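Local coordinates for protein beta-xylosidase (PDB 4MLG) that hydrolyses beta-1,4-xylosidic linkages, probably releasing xylose from the non-reducing ends of xylo-oligosaccharides, as a calcium-containing glycoside hydrolase of family 43, at residues Y6-D11 with R301-A306. Residues are numbered along the deposited sequence; the frame is centred on the assembly and turned at random.
Sequences YLVPGD and RSLKVA. With SO4 (sulfate ion), chain N.
Tyr6 and Lys304 face each other as a non-hydrogen-bonded antiparallel pair. Their side chains run side by side on the same face of the sheet and point the same way. Lys304 CB sits over one face of the Tyr6 ring, 4.2 Å from its centroid, in a CH-pi contact offset toward the rim. The lysine chain bends at chi3 (-58°), which brings CE to 3.8 Å from Tyr6 CZ. Lys304 NZ donates a hydrogen bond to Tyr6 OH, 3.2 Å long. Asp290 ties the two polar ends together: it forms a salt bridge with the lysine and a hydrogen bond with the tyrosine hydroxyl. The CB of buried Leu7 is directed toward strand 302-308. It meets Leu303 CD1 at 3.6 Å. Leu7 CD2 packs on Val305 CG1, 3.7 Å away, where the two side chains cross at about a right angle. Met56 and Phe287 also touch Leu7.

The enzyme is a beta-propeller, five-bladed as in family 43. Strand 5-6 is the outermost strand within this chain of a four-stranded antiparallel sheet, next to 302-308. N- and C-terminal strands thus share one sheet, consistent with the way propellers often close their ring. From Val8 the chain leaves this edge and heads for strand 12-14 of another sheet. Val8 CG2 lies 3.8 Å from Leu303 CD1, and Phe54 packs on the valine as well. A water modelled between Val8 N and Leu303 O would bridge the two backbones, but both distances are improbably short, so this link is doubtful. At Asp11 a second water lies 2.8 Å from the backbone O and is hydrogen-bonded to Ser302 OG.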
ATOM      1  N   TYR A   6      23.479   8.289 -29.981  1.00 70.89           N
ATOM      2  CA  TYR A   6      22.606   9.017 -29.067  1.00 69.42           C
ATOM      3  C   TYR A   6      21.380   9.528 -29.818  1.00 71.33           C
ATOM      4  O   TYR A   6      21.504  10.155 -30.870  1.00 73.86           O
ATOM      5  CB  TYR A   6      23.355  10.174 -28.405  1.00 68.36           C
ATOM      6  CG  TYR A   6      24.348   9.735 -27.350  1.00 67.28           C
ATOM      7  CD1 TYR A   6      23.950   9.550 -26.033  1.00 65.26           C
ATOM      8  CD2 TYR A   6      25.679   9.504 -27.671  1.00 68.80           C
ATOM      9  CE1 TYR A   6      24.849   9.147 -25.063  1.00 64.95           C
ATOM     10  CE2 TYR A   6      26.589   9.101 -26.707  1.00 68.36           C
ATOM     11  CZ  TYR A   6      26.166   8.924 -25.405  1.00 66.34           C
ATOM     12  OH  TYR A   6      27.062   8.523 -24.439  1.00 66.00           O
ATOM     13  N   LEU A   7      20.198   9.257 -29.273  1.00 70.13           N
ATOM     14  CA  LEU A   7      18.951   9.548 -29.974  1.00 71.28           C
ATOM     15  C   LEU A   7      18.346  10.903 -29.610  1.00 73.18           C
ATOM     16  O   LEU A   7      17.895  11.640 -30.486  1.00 75.65           O
ATOM     17  CB  LEU A   7      17.935   8.431 -29.726  1.00 69.13           C
ATOM     18  CG  LEU A   7      18.405   7.030 -30.117  1.00 68.02           C
ATOM     19  CD1 LEU A   7      17.355   5.992 -29.769  1.00 66.20           C
ATOM     20  CD2 LEU A   7      18.737   6.984 -31.599  1.00 70.13           C
ATOM     21  N   VAL A   8      18.328  11.224 -28.321  1.00 72.59           N
ATOM     22  CA  VAL A   8      17.762  12.492 -27.865  1.00 74.29           C
ATOM     23  C   VAL A   8      18.804  13.333 -27.130  1.00 75.27           C
ATOM     24  O   VAL A   8      18.989  13.187 -25.921  1.00 74.22           O
ATOM     25  CB  VAL A   8      16.541  12.277 -26.953  1.00 72.88           C
ATOM     26  CG1 VAL A   8      15.904  13.613 -26.599  1.00 74.61           C
ATOM     27  CG2 VAL A   8      15.529  11.370 -27.632  1.00 72.01           C
ATOM     28  N   PRO A   9      19.492  14.216 -27.869  1.00 79.67           N
ATOM     29  CA  PRO A   9      20.541  15.083 -27.320  1.00 83.05           C
ATOM     30  C   PRO A   9      19.977  16.288 -26.570  1.00 86.34           C
ATOM     31  O   PRO A   9      20.650  16.836 -25.698  1.00 90.03           O
ATOM     32  CB  PRO A   9      21.293  15.562 -28.573  1.00 84.05           C
ATOM     33  CG  PRO A   9      20.800  14.696 -29.704  1.00 82.25           C
ATOM     34  CD  PRO A   9      19.407  14.329 -29.332  1.00 80.43           C
ATOM     35  N   GLY A  10      18.755  16.691 -26.909  1.00 85.81           N
ATOM     36  CA  GLY A  10      18.157  17.887 -26.342  1.00 87.35           C
ATOM     37  C   GLY A  10      17.686  17.758 -24.905  1.00 89.99           C
ATOM     38  O   GLY A  10      17.623  18.750 -24.176  1.00 91.63           O
ATOM     39  N   ASP A  11      17.351  16.540 -24.492  1.00 87.68           N
ATOM     40  CA  ASP A  11      16.830  16.312 -23.148  1.00 85.10           C
ATOM     41  C   ASP A  11      17.455  15.067 -22.523  1.00 79.60           C
ATOM     42  O   ASP A  11      18.172  14.323 -23.190  1.00 79.61           O
ATOM     43  CB  ASP A  11      15.306  16.173 -23.188  1.00 85.27           C
ATOM     44  CG  ASP A  11      14.630  16.774 -21.970  1.00 83.92           C
ATOM     45  OD1 ASP A  11      15.264  16.822 -20.895  1.00 83.04           O
ATOM     46  OD2 ASP A  11      13.463  17.204 -22.090  1.00 83.25           O
ATOM     47  N   ARG A 301      20.571  11.252 -17.236  1.00 57.31           N
ATOM     48  CA  ARG A 301      20.970  10.201 -18.163  1.00 56.07           C
ATOM     49  C   ARG A 301      20.475  10.462 -19.581  1.00 56.90           C
ATOM     50  O   ARG A 301      19.378  10.979 -19.781  1.00 57.33           O
ATOM     51  CB  ARG A 301      20.453   8.852 -17.659  1.00 55.02           C
ATOM     52  CG  ARG A 301      20.974   8.479 -16.279  1.00 54.84           C
ATOM     53  CD  ARG A 301      20.091   7.451 -15.589  1.00 54.32           C
ATOM     54  NE  ARG A 301      18.816   8.017 -15.156  1.00 55.06           N
ATOM     55  CZ  ARG A 301      17.890   7.345 -14.478  1.00 53.81           C
ATOM     56  NH1 ARG A 301      18.093   6.077 -14.149  1.00 52.94           N
ATOM     57  NH2 ARG A 301      16.760   7.942 -14.128  1.00 53.44           N
ATOM     58  N   SER A 302      21.296  10.102 -20.563  1.00 58.68           N
ATOM     59  CA  SER A 302      20.940  10.272 -21.966  1.00 61.18           C
ATOM     60  C   SER A 302      20.850   8.911 -22.641  1.00 62.18           C
ATOM     61  O   SER A 302      21.793   8.123 -22.583  1.00 63.13           O
ATOM     62  CB  SER A 302      21.977  11.141 -22.676  1.00 62.65           C
ATOM     63  OG  SER A 302      22.158  12.374 -22.000  1.00 62.71           O
ATOM     64  N   LEU A 303      19.718   8.632 -23.279  1.00 63.07           N
ATOM     65  CA  LEU A 303      19.517   7.326 -23.897  1.00 64.24           C
ATOM     66  C   LEU A 303      20.322   7.147 -25.181  1.00 63.81           C
ATOM     67  O   LEU A 303      20.586   8.107 -25.905  1.00 65.60           O
ATOM     68  CB  LEU A 303      18.028   7.024 -24.123  1.00 67.25           C
ATOM     69  CG  LEU A 303      17.068   8.068 -24.704  1.00 70.30           C
ATOM     70  CD1 LEU A 303      17.423   8.451 -26.127  1.00 72.82           C
ATOM     71  CD2 LEU A 303      15.649   7.531 -24.650  1.00 70.73           C
ATOM     72  N   LYS A 304      20.711   5.906 -25.449  1.00 61.89           N
ATOM     73  CA  LYS A 304      21.535   5.593 -26.606  1.00 61.72           C
ATOM     74  C   LYS A 304      21.256   4.176 -27.096  1.00 61.99           C
ATOM     75  O   LYS A 304      20.719   3.350 -26.358  1.00 61.83           O
ATOM     76  CB  LYS A 304      23.014   5.758 -26.254  1.00 59.62           C
ATOM     77  CG  LYS A 304      23.461   4.924 -25.063  1.00 56.28           C
ATOM     78  CD  LYS A 304      24.866   5.293 -24.621  1.00 55.63           C
ATOM     79  CE  LYS A 304      25.866   5.119 -25.751  1.00 57.05           C
ATOM     80  NZ  LYS A 304      27.250   5.477 -25.336  1.00 58.15           N
ATOM     81  N   VAL A 305      21.620   3.897 -28.341  1.00 62.93           N
ATOM     82  CA  VAL A 305      21.352   2.589 -28.926  1.00 63.94           C
ATOM     83  C   VAL A 305      22.604   1.970 -29.544  1.00 65.63           C
ATOM     84  O   VAL A 305      23.350   2.632 -30.267  1.00 67.60           O
ATOM     85  CB  VAL A 305      20.211   2.660 -29.970  1.00 64.87           C
ATOM     86  CG1 VAL A 305      20.473   3.764 -30.986  1.00 66.58           C
ATOM     87  CG2 VAL A 305      20.021   1.316 -30.657  1.00 64.64           C
ATOM     88  N   ALA A 306      22.833   0.697 -29.236  1.00 64.58           N
ATOM     89  CA  ALA A 306      23.941  -0.052 -29.811  1.00 64.49           C
ATOM     90  C   ALA A 306      23.425  -1.354 -30.408  1.00 66.00           C
ATOM     91  O   ALA A 306      22.515  -1.979 -29.860  1.00 66.42           O
ATOM     92  CB  ALA A 306      24.995  -0.334 -28.758  1.00 62.75           C
TER
HETATM   93  S   SO4 N 402      15.472   3.339 -11.950  1.00109.91           S
HETATM   94  O1  SO4 N 402      15.349   4.565 -12.733  1.00109.70           O
HETATM   95  O2  SO4 N 402      15.903   2.246 -12.815  1.00109.63           O
HETATM   96  O3  SO4 N 402      16.452   3.539 -10.886  1.00109.16           O
HETATM   97  O4  SO4 N 402      14.173   3.007 -11.371  1.00109.69           O
HETATM   98  O   HOH W   1      20.015  10.383 -26.668  1.00 58.00           O
HETATM   99  O   HOH W   2      20.860  14.317 -24.074  1.00 57.62           O